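Local coordinates for protein subclass B3 metallo-beta-lactamase (Sphingobium indicum, PDB 7LUU) that probably hydrolyses the beta-lactam ring of antibiotics with a two-zinc active site, as a subclass B3 metallo-beta-lactamase whose metal ligands include an unusual glutamate, at residues R63-S68 with G214-A219; E122-H127 with K159-F164; P268-A273 with R284-R289. One frame throughout, in Å; residues are numbered along the deposited sequence. Where two conformers were deposited one is given.

Contact 1: residues R63-S68 with G214-A219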
ATOM      1  N   ARG A  63      16.296   8.374   2.052  1.00 18.62           N
ATOM      2  CA  ARG A  63      15.731   8.589   3.393  1.00 15.55           C
ATOM      3  C   ARG A  63      14.610   9.609   3.280  1.00 21.92           C
ATOM      4  O   ARG A  63      14.748  10.627   2.575  1.00 25.03           O
ATOM      5  CB  ARG A  63      16.798   9.105   4.380  1.00 20.72           C
ATOM      6  CG  ARG A  63      16.243   9.378   5.796  1.00 24.27           C
ATOM      7  CD  ARG A  63      17.243  10.295   6.607  1.00 30.09           C
ATOM      8  NE  ARG A  63      18.585   9.763   6.493  1.00 25.81           N
ATOM      9  CZ  ARG A  63      19.014   8.689   7.126  1.00 31.14           C
ATOM     10  NH1 ARG A  63      18.213   8.038   7.948  1.00 37.49           N
ATOM     11  NH2 ARG A  63      20.267   8.258   6.952  1.00 41.72           N
ATOM     12  N   VAL A  64      13.473   9.317   3.910  1.00 16.59           N
ATOM     13  CA  VAL A  64      12.358  10.247   3.996  1.00 15.28           C
ATOM     14  C   VAL A  64      12.605  11.183   5.160  1.00 18.19           C
ATOM     15  O   VAL A  64      12.708  12.403   5.000  1.00 18.88           O
ATOM     16  CB  VAL A  64      11.033   9.488   4.182  1.00 15.19           C
ATOM     17  CG1 VAL A  64       9.818  10.418   4.331  1.00 18.61           C
ATOM     18  CG2 VAL A  64      10.720   8.632   2.914  1.00 16.34           C
ATOM     19  N   PHE A  65      12.709  10.606   6.346  1.00 17.08           N
ATOM     20  CA  PHE A  65      12.970  11.383   7.539  1.00 17.68           C
ATOM     21  C   PHE A  65      13.365  10.364   8.600  1.00 17.10           C
ATOM     22  O   PHE A  65      12.795   9.275   8.662  1.00 16.88           O
ATOM     23  CB  PHE A  65      11.732  12.168   7.992  1.00 19.04           C
ATOM     24  CG  PHE A  65      12.003  13.104   9.106  1.00 24.01           C
ATOM     25  CD1 PHE A  65      12.631  14.320   8.842  1.00 22.91           C
ATOM     26  CD2 PHE A  65      11.618  12.804  10.412  1.00 23.53           C
ATOM     27  CE1 PHE A  65      12.889  15.229   9.873  1.00 26.17           C
ATOM     28  CE2 PHE A  65      11.872  13.745  11.473  1.00 23.20           C
ATOM     29  CZ  PHE A  65      12.537  14.903  11.201  1.00 23.23           C
ATOM     30  N   GLY A  66      14.369  10.692   9.384  1.00 20.30           N
ATOM     31  CA  GLY A  66      14.592   9.768  10.499  1.00 19.04           C
ATOM     32  C   GLY A  66      15.037   8.428  10.006  1.00 21.58           C
ATOM     33  O   GLY A  66      15.824   8.308   9.078  1.00 24.86           O
ATOM     34  N   ASN A  67      14.373   7.424  10.576  0.58 18.55           N
ATOM     35  CA  ASN A  67      14.585   6.015  10.361  0.58 18.62           C
ATOM     36  C   ASN A  67      13.834   5.460   9.160  0.58 17.99           C
ATOM     37  O   ASN A  67      13.833   4.251   8.966  0.58 16.09           O
ATOM     38  CB  ASN A  67      14.173   5.248  11.641  0.58 21.61           C
ATOM     39  CG  ASN A  67      12.605   5.281  11.986  0.58 27.29           C
ATOM     40  OD1 ASN A  67      11.771   5.992  11.413  0.58 14.81           O
ATOM     41  ND2 ASN A  67      12.262   4.519  13.034  0.58 29.07           N
ATOM     42  N   SER A  68      13.196   6.315   8.362  1.00 15.31           N
ATOM     43  CA  SER A  68      12.225   5.846   7.385  1.00 13.57           C
ATOM     44  C   SER A  68      12.730   6.197   6.001  1.00 15.51           C
ATOM     45  O   SER A  68      13.202   7.330   5.768  1.00 16.35           O
ATOM     46  CB  SER A  68      10.852   6.568   7.664  1.00 14.54           C
ATOM     47  OG  SER A  68      10.349   6.066   8.938  1.00 16.06           O
ATOM     48  N   GLY A 214      16.700  13.341  16.216  1.00 29.48           N
ATOM     49  CA  GLY A 214      16.955  13.989  17.492  1.00 35.67           C
ATOM     50  C   GLY A 214      15.644  14.172  18.221  1.00 34.91           C
ATOM     51  O   GLY A 214      14.882  13.211  18.439  1.00 39.46           O
ATOM     52  N   LYS A 215      15.317  15.426  18.521  1.00 36.93           N
ATOM     53  CA  LYS A 215      14.096  15.709  19.247  1.00 34.74           C
ATOM     54  C   LYS A 215      12.934  16.075  18.338  1.00 35.34           C
ATOM     55  O   LYS A 215      11.860  16.408  18.842  1.00 39.71           O
ATOM     56  CB  LYS A 215      14.344  16.820  20.268  1.00 36.66           C
ATOM     57  CG  LYS A 215      15.422  16.484  21.279  1.00 43.77           C
ATOM     58  CD  LYS A 215      15.883  17.756  21.985  1.00 47.11           C
ATOM     59  CE  LYS A 215      16.840  17.473  23.129  1.00 47.48           C
ATOM     60  NZ  LYS A 215      17.132  18.723  23.911  1.00 54.90           N
ATOM     61  N   ARG A 216      13.090  16.022  17.019  1.00 27.23           N
ATOM     62  CA  ARG A 216      12.002  16.440  16.137  1.00 27.82           C
ATOM     63  C   ARG A 216      11.390  15.200  15.513  1.00 27.42           C
ATOM     64  O   ARG A 216      12.138  14.336  15.057  1.00 27.41           O
ATOM     65  CB  ARG A 216      12.497  17.372  15.034  1.00 33.49           C
ATOM     66  CG  ARG A 216      13.204  18.613  15.606  1.00 45.15           C
ATOM     67  CD  ARG A 216      13.148  19.775  14.609  1.00 60.59           C
ATOM     68  NE  ARG A 216      13.674  19.389  13.295  1.00 63.05           N
ATOM     69  CZ  ARG A 216      12.946  19.242  12.187  1.00 65.77           C
ATOM     70  NH1 ARG A 216      11.625  19.464  12.200  1.00 68.01           N
ATOM     71  NH2 ARG A 216      13.555  18.900  11.058  1.00 61.71           N
ATOM     72  N   CYS A 217      10.064  15.076  15.609  1.00 22.64           N
ATOM     73  CA  CYS A 217       9.389  13.925  15.046  1.00 21.22           C
ATOM     74  C   CYS A 217       8.385  14.397  14.014  1.00 23.24           C
ATOM     75  O   CYS A 217       7.822  15.488  14.124  1.00 24.86           O
ATOM     76  CB  CYS A 217       8.626  13.094  16.050  1.00 32.99           C
ATOM     77  SG  CYS A 217       9.751  12.432  17.403  1.00 36.29           S
ATOM     78  N   LYS A 218       8.188  13.561  13.005  1.00 21.10           N
ATOM     79  CA  LYS A 218       7.183  13.832  11.973  1.00 19.40           C
ATOM     80  C   LYS A 218       6.266  12.636  11.873  1.00 19.87           C
ATOM     81  O   LYS A 218       6.729  11.489  11.894  1.00 20.09           O
ATOM     82  CB  LYS A 218       7.763  14.056  10.594  1.00 20.67           C
ATOM     83  CG  LYS A 218       8.543  15.374  10.504  1.00 22.31           C
ATOM     84  CD  LYS A 218       8.967  15.574   9.006  1.00 23.63           C
ATOM     85  CE  LYS A 218       9.928  16.732   8.798  1.00 33.41           C
ATOM     86  NZ  LYS A 218       9.088  17.957   8.961  1.00 39.50           N
ATOM     87  N   ALA A 219       4.989  12.903  11.725  1.00 17.49           N
ATOM     88  CA  ALA A 219       3.981  11.878  11.535  1.00 16.61           C
ATOM     89  C   ALA A 219       3.905  11.491  10.063  1.00 19.53           C
ATOM     90  O   ALA A 219       3.545  12.336   9.216  1.00 17.48           O
ATOM     91  CB  ALA A 219       2.632  12.421  11.983  1.00 20.04           C
TER
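F65 lays one face of its ring on the aliphatic chain of K218, and this is the tight part of the contact. K218 CD stands 3.8 Å from the centroid of the F65 ring, 9° off the ring normal, a CH-pi contact over the face. The next carbon, K218 CE, lies over the same face near the rim, 3.5 Å from F65 CE1. The two side chains cross at about a right angle. The F65 ring reaches across because its CG lies anti to the backbone N. The lysine chain bends at its last torsion, leaving K218 NZ 5.2 Å from the F65 ring centroid, at most a weak cation-pi attraction. The pair belongs to the alpha-beta/beta-alpha sandwich of the metallo-beta-lactamase fold: strand 62-65 borders one sheet, strand 216-223 runs in the other, and the short segments meet at 102°. A type II' turn runs from F65 to S68; V64 N and, weakly, F65 N bond to S68 O, a classic beta bulge. I262 of the second sheet touches both F65 and K218. Toward solvent the packing thins. The backbone R216 O lies at the ring edge, 3.6 Å from F65 CE2, while the exposed R216 side chain brings NH2 to 3.9 Å from F65 CE1; F65 CZ sits over one guanidinium face, the planes 71° apart. Beyond it C217, disulfide-bonded to C212, directs its side chain away.

Contact 2: residues E122-H127 with K159-F164; sequences EPHYDH and KDDPQF. With ZN (zinc ion), chain B; ZN (zinc ion), chain C; SO4 (sulfate ion), chain D.
H124 and D161 meet through a His-carboxylate hydrogen bond: H124 NE2 donates to D161 OD2 at 2.7 Å, in the imidazole plane and on the syn lone pair of the oxygen. Ring and carboxylate are nearly coplanar, 15° apart. A second, weak bond runs to D161 OD1, which also accepts from Q163 N at 2.8 Å in an Asx turn. With H157 ND1 also bonded to OD2, second-shell D161 helps, together with the zinc at ND1, to fix the rotation of the H124 ring and may strengthen it as a ligand.

Metal bonds begin at the other ring nitrogen. H124 ND1 binds a zinc at 2.0 Å, E122 OE2 binds the same ion at 1.9 Å, and H200 and a bridging water complete the site. D126, H127, H267, the bridging water and water 1 bind the second zinc. E122-H127 is the superfamily's zinc-binding motif, usually HxHxDH, with glutamate replacing the first histidine.

By van der Waals contact, Q163 OE1 approaches H124 CE1 to 3.4 Å, its amide turned 69° from the ring.

Segment 122-127 follows strand 115-119 and enters helix 125-128; D161 and Q163 sit in the loop between helix 146-154 and strand 176-178.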
ATOM      1  N   GLU A 122      -3.011  -3.275   0.116  1.00 11.32           N
ATOM      2  CA  GLU A 122      -4.118  -3.861  -0.665  1.00 14.12           C
ATOM      3  C   GLU A 122      -3.691  -5.122  -1.400  1.00 14.55           C
ATOM      4  O   GLU A 122      -2.516  -5.253  -1.822  1.00 13.44           O
ATOM      5  CB  GLU A 122      -4.685  -2.865  -1.692  1.00 14.62           C
ATOM      6  CG  GLU A 122      -3.599  -2.422  -2.760  1.00 14.74           C
ATOM      7  CD  GLU A 122      -4.224  -1.655  -3.915  1.00 15.53           C
ATOM      8  OE1 GLU A 122      -4.251  -0.387  -3.822  1.00 15.53           O
ATOM      9  OE2 GLU A 122      -4.629  -2.272  -4.908  1.00 16.38           O
ATOM     10  N   PRO A 123      -4.621  -6.030  -1.643  1.00 13.24           N
ATOM     11  CA  PRO A 123      -4.268  -7.330  -2.213  1.00 13.00           C
ATOM     12  C   PRO A 123      -4.460  -7.336  -3.738  1.00 16.90           C
ATOM     13  O   PRO A 123      -5.243  -8.107  -4.298  1.00 17.89           O
ATOM     14  CB  PRO A 123      -5.233  -8.282  -1.480  1.00 15.42           C
ATOM     15  CG  PRO A 123      -6.464  -7.459  -1.368  1.00 13.36           C
ATOM     16  CD  PRO A 123      -6.019  -6.017  -1.111  1.00 13.36           C
ATOM     17  N   HIS A 124      -3.768  -6.409  -4.425  1.00 13.06           N
ATOM     18  CA  HIS A 124      -3.733  -6.370  -5.870  1.00 12.34           C
ATOM     19  C   HIS A 124      -2.284  -6.558  -6.294  1.00 12.76           C
ATOM     20  O   HIS A 124      -1.350  -6.243  -5.518  1.00 14.67           O
ATOM     21  CB  HIS A 124      -4.216  -5.026  -6.387  1.00 15.87           C
ATOM     22  CG  HIS A 124      -5.701  -4.885  -6.392  1.00 14.53           C
ATOM     23  ND1 HIS A 124      -6.318  -3.697  -6.711  1.00 16.53           N
ATOM     24  CD2 HIS A 124      -6.691  -5.793  -6.163  1.00 18.80           C
ATOM     25  CE1 HIS A 124      -7.646  -3.887  -6.683  1.00 18.80           C
ATOM     26  NE2 HIS A 124      -7.899  -5.144  -6.361  1.00 18.12           N
ATOM     27  N   TYR A 125      -2.089  -7.116  -7.503  1.00 13.89           N
ATOM     28  CA  TYR A 125      -0.730  -7.567  -7.817  1.00 14.23           C
ATOM     29  C   TYR A 125       0.297  -6.434  -7.997  1.00 13.65           C
ATOM     30  O   TYR A 125       1.504  -6.720  -7.939  1.00 14.29           O
ATOM     31  CB  TYR A 125      -0.792  -8.492  -9.063  1.00 15.84           C
ATOM     32  CG  TYR A 125      -1.083  -7.789 -10.383  1.00 14.63           C
ATOM     33  CD1 TYR A 125      -0.104  -7.022 -10.997  1.00 18.55           C
ATOM     34  CD2 TYR A 125      -2.317  -7.923 -11.026  1.00 20.54           C
ATOM     35  CE1 TYR A 125      -0.312  -6.414 -12.181  1.00 21.67           C
ATOM     36  CE2 TYR A 125      -2.536  -7.327 -12.249  1.00 24.82           C
ATOM     37  CZ  TYR A 125      -1.539  -6.552 -12.802  1.00 24.50           C
ATOM     38  OH  TYR A 125      -1.741  -5.934 -14.024  1.00 31.55           O
ATOM     39  N   ASP A 126      -0.131  -5.163  -8.172  1.00 13.47           N
ATOM     40  CA  ASP A 126       0.863  -4.100  -8.301  1.00 13.04           C
ATOM     41  C   ASP A 126       1.329  -3.596  -6.942  1.00 12.34           C
ATOM     42  O   ASP A 126       2.250  -2.780  -6.887  1.00 16.76           O
ATOM     43  CB  ASP A 126       0.331  -2.914  -9.163  1.00 16.82           C
ATOM     44  CG  ASP A 126      -1.028  -2.348  -8.666  1.00 17.92           C
ATOM     45  OD1 ASP A 126      -1.901  -3.115  -8.190  1.00 16.17           O
ATOM     46  OD2 ASP A 126      -1.234  -1.118  -8.814  1.00 16.07           O
ATOM     47  N   HIS A 127       0.745  -4.088  -5.825  1.00 12.68           N
ATOM     48  CA  HIS A 127       1.241  -3.757  -4.492  1.00 13.31           C
ATOM     49  C   HIS A 127       1.578  -4.974  -3.689  1.00 14.98           C
ATOM     50  O   HIS A 127       2.457  -4.922  -2.843  1.00 16.09           O
ATOM     51  CB  HIS A 127       0.188  -2.906  -3.703  1.00 14.42           C
ATOM     52  CG  HIS A 127      -0.339  -1.762  -4.522  1.00 14.16           C
ATOM     53  ND1 HIS A 127       0.319  -0.548  -4.571  1.00 15.58           N
ATOM     54  CD2 HIS A 127      -1.361  -1.673  -5.396  1.00 15.51           C
ATOM     55  CE1 HIS A 127      -0.297   0.253  -5.444  1.00 15.22           C
ATOM     56  NE2 HIS A 127      -1.323  -0.407  -5.948  1.00 13.11           N
ATOM     57  N   LYS A 159     -14.794 -11.537  -4.471  1.00 19.73           N
ATOM     58  CA  LYS A 159     -16.024 -11.324  -5.244  1.00 20.25           C
ATOM     59  C   LYS A 159     -16.539  -9.894  -5.166  1.00 20.82           C
ATOM     60  O   LYS A 159     -17.173  -9.425  -6.136  1.00 22.21           O
ATOM     61  CB  LYS A 159     -17.105 -12.306  -4.783  1.00 21.93           C
ATOM     62  CG  LYS A 159     -16.809 -13.760  -5.298  1.00 26.55           C
ATOM     63  CD  LYS A 159     -17.853 -14.738  -4.793  1.00 38.53           C
ATOM     64  CE  LYS A 159     -17.457 -16.171  -5.133  1.00 43.06           C
ATOM     65  NZ  LYS A 159     -18.597 -17.084  -4.818  1.00 47.30           N
ATOM     66  N   ASP A 160     -16.329  -9.189  -4.036  1.00 20.12           N
ATOM     67  CA  ASP A 160     -16.800  -7.811  -3.927  1.00 19.69           C
ATOM     68  C   ASP A 160     -15.752  -6.787  -4.321  1.00 18.73           C
ATOM     69  O   ASP A 160     -15.970  -5.606  -4.112  1.00 22.34           O
ATOM     70  CB  ASP A 160     -17.324  -7.479  -2.512  1.00 19.86           C
ATOM     71  CG  ASP A 160     -16.277  -7.573  -1.411  1.00 22.89           C
ATOM     72  OD1 ASP A 160     -15.050  -7.849  -1.663  1.00 20.81           O
ATOM     73  OD2 ASP A 160     -16.696  -7.351  -0.242  1.00 22.49           O
ATOM     74  N   ASP A 161     -14.620  -7.211  -4.874  1.00 18.06           N
ATOM     75  CA  ASP A 161     -13.628  -6.268  -5.357  1.00 17.96           C
ATOM     76  C   ASP A 161     -14.163  -5.623  -6.619  1.00 18.27           C
ATOM     77  O   ASP A 161     -14.649  -6.348  -7.503  1.00 18.87           O
ATOM     78  CB  ASP A 161     -12.350  -7.075  -5.631  1.00 16.73           C
ATOM     79  CG  ASP A 161     -11.165  -6.243  -6.064  1.00 20.60           C
ATOM     80  OD1 ASP A 161     -11.300  -5.194  -6.680  1.00 17.30           O
ATOM     81  OD2 ASP A 161     -10.056  -6.727  -5.776  1.00 22.68           O
ATOM     82  N   PRO A 162     -14.129  -4.285  -6.730  1.00 18.09           N
ATOM     83  CA  PRO A 162     -14.584  -3.637  -7.984  1.00 18.94           C
ATOM     84  C   PRO A 162     -13.865  -4.159  -9.214  1.00 19.01           C
ATOM     85  O   PRO A 162     -14.421  -4.095 -10.303  1.00 19.97           O
ATOM     86  CB  PRO A 162     -14.262  -2.138  -7.765  1.00 18.75           C
ATOM     87  CG  PRO A 162     -14.360  -1.915  -6.225  1.00 18.52           C
ATOM     88  CD  PRO A 162     -13.763  -3.287  -5.704  1.00 19.70           C
ATOM     89  N   GLN A 163     -12.651  -4.714  -9.068  1.00 18.15           N
ATOM     90  CA  GLN A 163     -11.893  -5.216 -10.207  1.00 18.30           C
ATOM     91  C   GLN A 163     -11.974  -6.741 -10.319  1.00 22.35           C
ATOM     92  O   GLN A 163     -11.207  -7.329 -11.075  1.00 21.41           O
ATOM     93  CB  GLN A 163     -10.426  -4.772 -10.126  1.00 20.56           C
ATOM     94  CG  GLN A 163     -10.288  -3.255 -10.249  1.00 23.39           C
ATOM     95  CD  GLN A 163      -8.875  -2.787 -10.210  1.00 26.68           C
ATOM     96  OE1 GLN A 163      -8.471  -1.982  -9.325  1.00 29.27           O
ATOM     97  NE2 GLN A 163      -8.106  -3.236 -11.176  1.00 26.89           N
ATOM     98  N   PHE A 164     -12.945  -7.373  -9.651  1.00 18.71           N
ATOM     99  CA  PHE A 164     -13.096  -8.844  -9.746  1.00 22.98           C
ATOM    100  C   PHE A 164     -13.107  -9.355 -11.197  1.00 22.00           C
ATOM    101  O   PHE A 164     -12.437 -10.366 -11.537  1.00 21.81           O
ATOM    102  CB  PHE A 164     -14.384  -9.233  -9.015  1.00 20.69           C
ATOM    103  CG  PHE A 164     -14.695 -10.687  -9.121  1.00 20.27           C
ATOM    104  CD1 PHE A 164     -13.941 -11.616  -8.403  1.00 22.11           C
ATOM    105  CD2 PHE A 164     -15.757 -11.166  -9.948  1.00 28.52           C
ATOM    106  CE1 PHE A 164     -14.212 -12.982  -8.510  1.00 28.86           C
ATOM    107  CE2 PHE A 164     -16.015 -12.533 -10.041  1.00 34.01           C
ATOM    108  CZ  PHE A 164     -15.258 -13.438  -9.307  1.00 29.81           C
TER
HETATM  109 ZN    ZN B 301      -5.459  -1.863  -6.579  1.00 17.46          ZN
HETATM  110 ZN    ZN C 302      -2.411   0.075  -7.570  1.00 16.80          ZN
HETATM  111  S   SO4 D 303      -5.177  -6.505 -15.386  1.00 44.98           S
HETATM  112  O1  SO4 D 303      -5.971  -7.493 -16.112  1.00 45.85           O
HETATM  113  O2  SO4 D 303      -5.442  -5.150 -15.875  1.00 49.11           O
HETATM  114  O3  SO4 D 303      -5.591  -6.583 -13.979  1.00 50.25           O
HETATM  115  O4  SO4 D 303      -3.742  -6.800 -15.540  1.00 47.05           O
HETATM  116  O   HOH W   1      -3.881   1.052  -6.486  1.00 21.00           O
HETATM  117  O   HOH W   2      -3.953  -1.563  -7.752  1.00 19.96           O

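Contact 3: residues P268-A273 with R284-R289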
ATOM      1  N   PRO A 268       2.691   6.978  -6.224  1.00 14.10           N
ATOM      2  CA  PRO A 268       3.122   8.301  -5.736  1.00 16.77           C
ATOM      3  C   PRO A 268       2.561   9.445  -6.588  1.00 15.88           C
ATOM      4  O   PRO A 268       2.281  10.514  -6.035  1.00 17.66           O
ATOM      5  CB  PRO A 268       4.645   8.224  -5.777  1.00 19.21           C
ATOM      6  CG  PRO A 268       4.957   7.030  -6.634  1.00 18.01           C
ATOM      7  CD  PRO A 268       3.804   6.072  -6.574  1.00 14.74           C
ATOM      8  N   ASP A 269       2.234   9.194  -7.837  1.00 16.51           N
ATOM      9  CA  ASP A 269       1.676  10.281  -8.664  1.00 17.00           C
ATOM     10  C   ASP A 269       0.296  10.737  -8.197  1.00 22.56           C
ATOM     11  O   ASP A 269      -0.117  11.885  -8.476  1.00 22.11           O
ATOM     12  CB  ASP A 269       1.618   9.839 -10.112  1.00 26.76           C
ATOM     13  CG  ASP A 269       1.070   8.394 -10.290  1.00 41.79           C
ATOM     14  OD1 ASP A 269       1.699   7.356  -9.802  1.00 35.30           O
ATOM     15  OD2 ASP A 269       0.007   8.322 -10.979  1.00 46.80           O
ATOM     16  N   ASN A 270      -0.417   9.904  -7.437  1.00 20.54           N
ATOM     17  CA  ASN A 270      -1.696  10.347  -6.878  1.00 18.79           C
ATOM     18  C   ASN A 270      -1.527  11.493  -5.901  1.00 22.68           C
ATOM     19  O   ASN A 270      -2.485  12.251  -5.664  1.00 26.95           O
ATOM     20  CB  ASN A 270      -2.406   9.204  -6.103  1.00 16.73           C
ATOM     21  CG  ASN A 270      -2.835   8.036  -6.983  1.00 21.17           C
ATOM     22  OD1 ASN A 270      -3.346   7.028  -6.454  1.00 19.41           O
ATOM     23  ND2 ASN A 270      -2.634   8.151  -8.303  1.00 22.78           N
ATOM     24  N   ALA A 271      -0.396  11.571  -5.216  1.00 20.25           N
ATOM     25  CA  ALA A 271      -0.157  12.655  -4.287  1.00 23.84           C
ATOM     26  C   ALA A 271       0.606  13.800  -4.950  1.00 25.30           C
ATOM     27  O   ALA A 271       0.865  14.826  -4.300  1.00 29.75           O
ATOM     28  CB  ALA A 271       0.610  12.181  -3.081  1.00 21.60           C
ATOM     29  N   GLY A 272       0.997  13.647  -6.194  1.00 22.96           N
ATOM     30  CA  GLY A 272       1.644  14.794  -6.783  1.00 22.25           C
ATOM     31  C   GLY A 272       3.038  14.523  -7.293  1.00 22.43           C
ATOM     32  O   GLY A 272       3.411  13.389  -7.525  1.00 21.69           O
ATOM     33  N   ALA A 273       3.757  15.594  -7.537  1.00 18.71           N
ATOM     34  CA  ALA A 273       5.102  15.490  -8.107  1.00 18.88           C
ATOM     35  C   ALA A 273       6.060  14.970  -7.044  1.00 20.63           C
ATOM     36  O   ALA A 273       6.012  15.390  -5.891  1.00 27.59           O
ATOM     37  CB  ALA A 273       5.550  16.881  -8.554  1.00 18.59           C
ATOM     38  N   ARG A 284      -5.489  15.478   3.772  1.00 17.50           N
ATOM     39  CA  ARG A 284      -6.817  16.004   3.439  1.00 18.98           C
ATOM     40  C   ARG A 284      -6.960  16.238   1.936  1.00 20.41           C
ATOM     41  O   ARG A 284      -7.995  15.897   1.354  1.00 19.25           O
ATOM     42  CB  ARG A 284      -7.110  17.278   4.251  1.00 22.99           C
ATOM     43  CG  ARG A 284      -7.529  16.905   5.689  1.00 27.00           C
ATOM     44  CD  ARG A 284      -7.883  18.160   6.532  1.00 32.36           C
ATOM     45  NE  ARG A 284      -6.715  18.976   6.870  1.00 36.88           N
ATOM     46  CZ  ARG A 284      -5.826  18.711   7.844  1.00 36.57           C
ATOM     47  NH1 ARG A 284      -5.911  17.595   8.640  1.00 30.13           N
ATOM     48  NH2 ARG A 284      -4.817  19.579   8.015  1.00 34.57           N
ATOM     49  N   SER A 285      -5.927  16.795   1.294  1.00 18.35           N
ATOM     50  CA  SER A 285      -5.961  16.991  -0.166  1.00 18.64           C
ATOM     51  C   SER A 285      -6.054  15.676  -0.906  1.00 18.01           C
ATOM     52  O   SER A 285      -6.743  15.582  -1.940  1.00 18.87           O
ATOM     53  CB  SER A 285      -4.733  17.770  -0.618  1.00 20.72           C
ATOM     54  OG  SER A 285      -4.861  19.091  -0.071  1.00 27.86           O
ATOM     55  N   TYR A 286      -5.309  14.688  -0.441  1.00 15.04           N
ATOM     56  CA  TYR A 286      -5.343  13.368  -1.057  1.00 15.55           C
ATOM     57  C   TYR A 286      -6.759  12.814  -1.025  1.00 19.33           C
ATOM     58  O   TYR A 286      -7.240  12.242  -2.008  1.00 17.01           O
ATOM     59  CB  TYR A 286      -4.368  12.463  -0.313  1.00 16.17           C
ATOM     60  CG  TYR A 286      -4.187  11.026  -0.807  1.00 13.09           C
ATOM     61  CD1 TYR A 286      -3.467  10.754  -1.964  1.00 16.67           C
ATOM     62  CD2 TYR A 286      -4.795   9.964  -0.126  1.00 14.98           C
ATOM     63  CE1 TYR A 286      -3.265   9.428  -2.390  1.00 19.15           C
ATOM     64  CE2 TYR A 286      -4.614   8.644  -0.543  1.00 15.68           C
ATOM     65  CZ  TYR A 286      -3.885   8.395  -1.681  1.00 16.37           C
ATOM     66  OH  TYR A 286      -3.628   7.116  -2.076  1.00 16.76           O
ATOM     67  N   ALA A 287      -7.414  12.905   0.136  1.00 18.65           N
ATOM     68  CA  ALA A 287      -8.802  12.429   0.246  1.00 17.17           C
ATOM     69  C   ALA A 287      -9.724  13.224  -0.667  1.00 18.70           C
ATOM     70  O   ALA A 287     -10.605  12.652  -1.297  1.00 19.28           O
ATOM     71  CB  ALA A 287      -9.276  12.539   1.678  1.00 22.42           C
ATOM     72  N   GLU A 288      -9.558  14.551  -0.729  1.00 17.21           N
ATOM     73  CA  GLU A 288     -10.441  15.350  -1.585  1.00 19.79           C
ATOM     74  C   GLU A 288     -10.294  14.968  -3.049  1.00 22.17           C
ATOM     75  O   GLU A 288     -11.296  14.968  -3.795  1.00 21.36           O
ATOM     76  CB  GLU A 288     -10.163  16.840  -1.425  1.00 20.31           C
ATOM     77  CG  GLU A 288     -11.165  17.688  -2.245  1.00 37.41           C
ATOM     78  CD  GLU A 288     -12.645  17.411  -1.870  1.00 56.45           C
ATOM     79  OE1 GLU A 288     -12.989  17.252  -0.659  1.00 61.41           O
ATOM     80  OE2 GLU A 288     -13.459  17.315  -2.820  1.00 60.92           O
ATOM     81  N   ARG A 289      -9.051  14.679  -3.493  1.00 20.05           N
ATOM     82  CA  ARG A 289      -8.834  14.158  -4.867  1.00 19.11           C
ATOM     83  C   ARG A 289      -9.676  12.924  -5.142  1.00 18.91           C
ATOM     84  O   ARG A 289     -10.360  12.845  -6.195  1.00 19.39           O
ATOM     85  CB  ARG A 289      -7.330  13.866  -5.125  1.00 21.31           C
ATOM     86  CG  ARG A 289      -7.017  12.948  -6.389  1.00 25.27           C
ATOM     87  CD  ARG A 289      -5.537  12.559  -6.570  1.00 26.17           C
ATOM     88  NE  ARG A 289      -5.361  11.895  -7.887  1.00 25.56           N
ATOM     89  CZ  ARG A 289      -5.605  10.587  -8.093  1.00 25.33           C
ATOM     90  NH1 ARG A 289      -5.503  10.036  -9.296  1.00 27.82           N
ATOM     91  NH2 ARG A 289      -5.948   9.816  -7.059  1.00 24.43           N
TER
HETATM   92  O   HOH W   3      -2.135   5.645  -4.277  1.00 17.06           O
HETATM   93  O   HOH W   4      -5.658   7.383  -4.507  1.00 18.67           O
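N270 OD1 is gripped by three donors: water 3 at 2.8 Å, water 4 at 3.0 Å, and N227 ND2. Both waters also donate to Y286 OH, the first at 3.0 Å and the second more weakly, so two water bridges join the asparagine amide to the phenol. Y286 OH is further hydrogen-bonded to S224 O, which helps fix the end of the ring. The same two residues also touch directly, N270 CB lying 3.8 Å from Y286 CE1, at the ring edge and near its plane. A271 CB adds a looser apolar contact with Y286 CD1. With CG anti to the backbone N (chi1 -178°), the Y286 ring leaves the helix toward the loop and meets it with its edge. Here the loop that follows the zinc ligand H267 is packed against helix 282-300, the C-terminal helix of the metallo-beta-lactamase fold, and L263 of strand 262-265 touches both A271 and Y286. R289, about one helical turn on, comes over the N270 amide from another direction. Its chain is extended from CG to NE and carries the guanidinium across the asparagine at about a right angle. The amide stacks on one guanidinium face with the planes 13° apart, N270 ND2 standing 3.6 Å from R289 NH1 and N270 CG also 3.6 Å from R289 NH2. R289 CD presses on the backbone N270 O at 3.2 Å. R289 NH2 is hydrogen-bonded to N227 OD1, so the amide of N227 serves both partners of the stack, donating to N270 and accepting from R289.

Overall arrangement
Contact 2 holds ligands of both zinc ions of the probable active site, and the other two lie progressively farther from it. Contact 3 is centred about 20 Å from contact 2, with nearest atoms about 7 Å apart; its N270 side chain lies about 4 Å from that of the zinc ligand H267 and about 7 Å from a zinc ion, so it flanks the site from the loop after that histidine. Contact 1 is centred about 32 Å from contact 2, on the opposite side of the chain's centre, and joins the two sheets away from the metals. Along the chain contact 2 is nested within the loop closed by contact 1, whereas contact 3 follows both. Contacts 1 and 3 have centres about 21 Å apart, yet both touch strand 262-265.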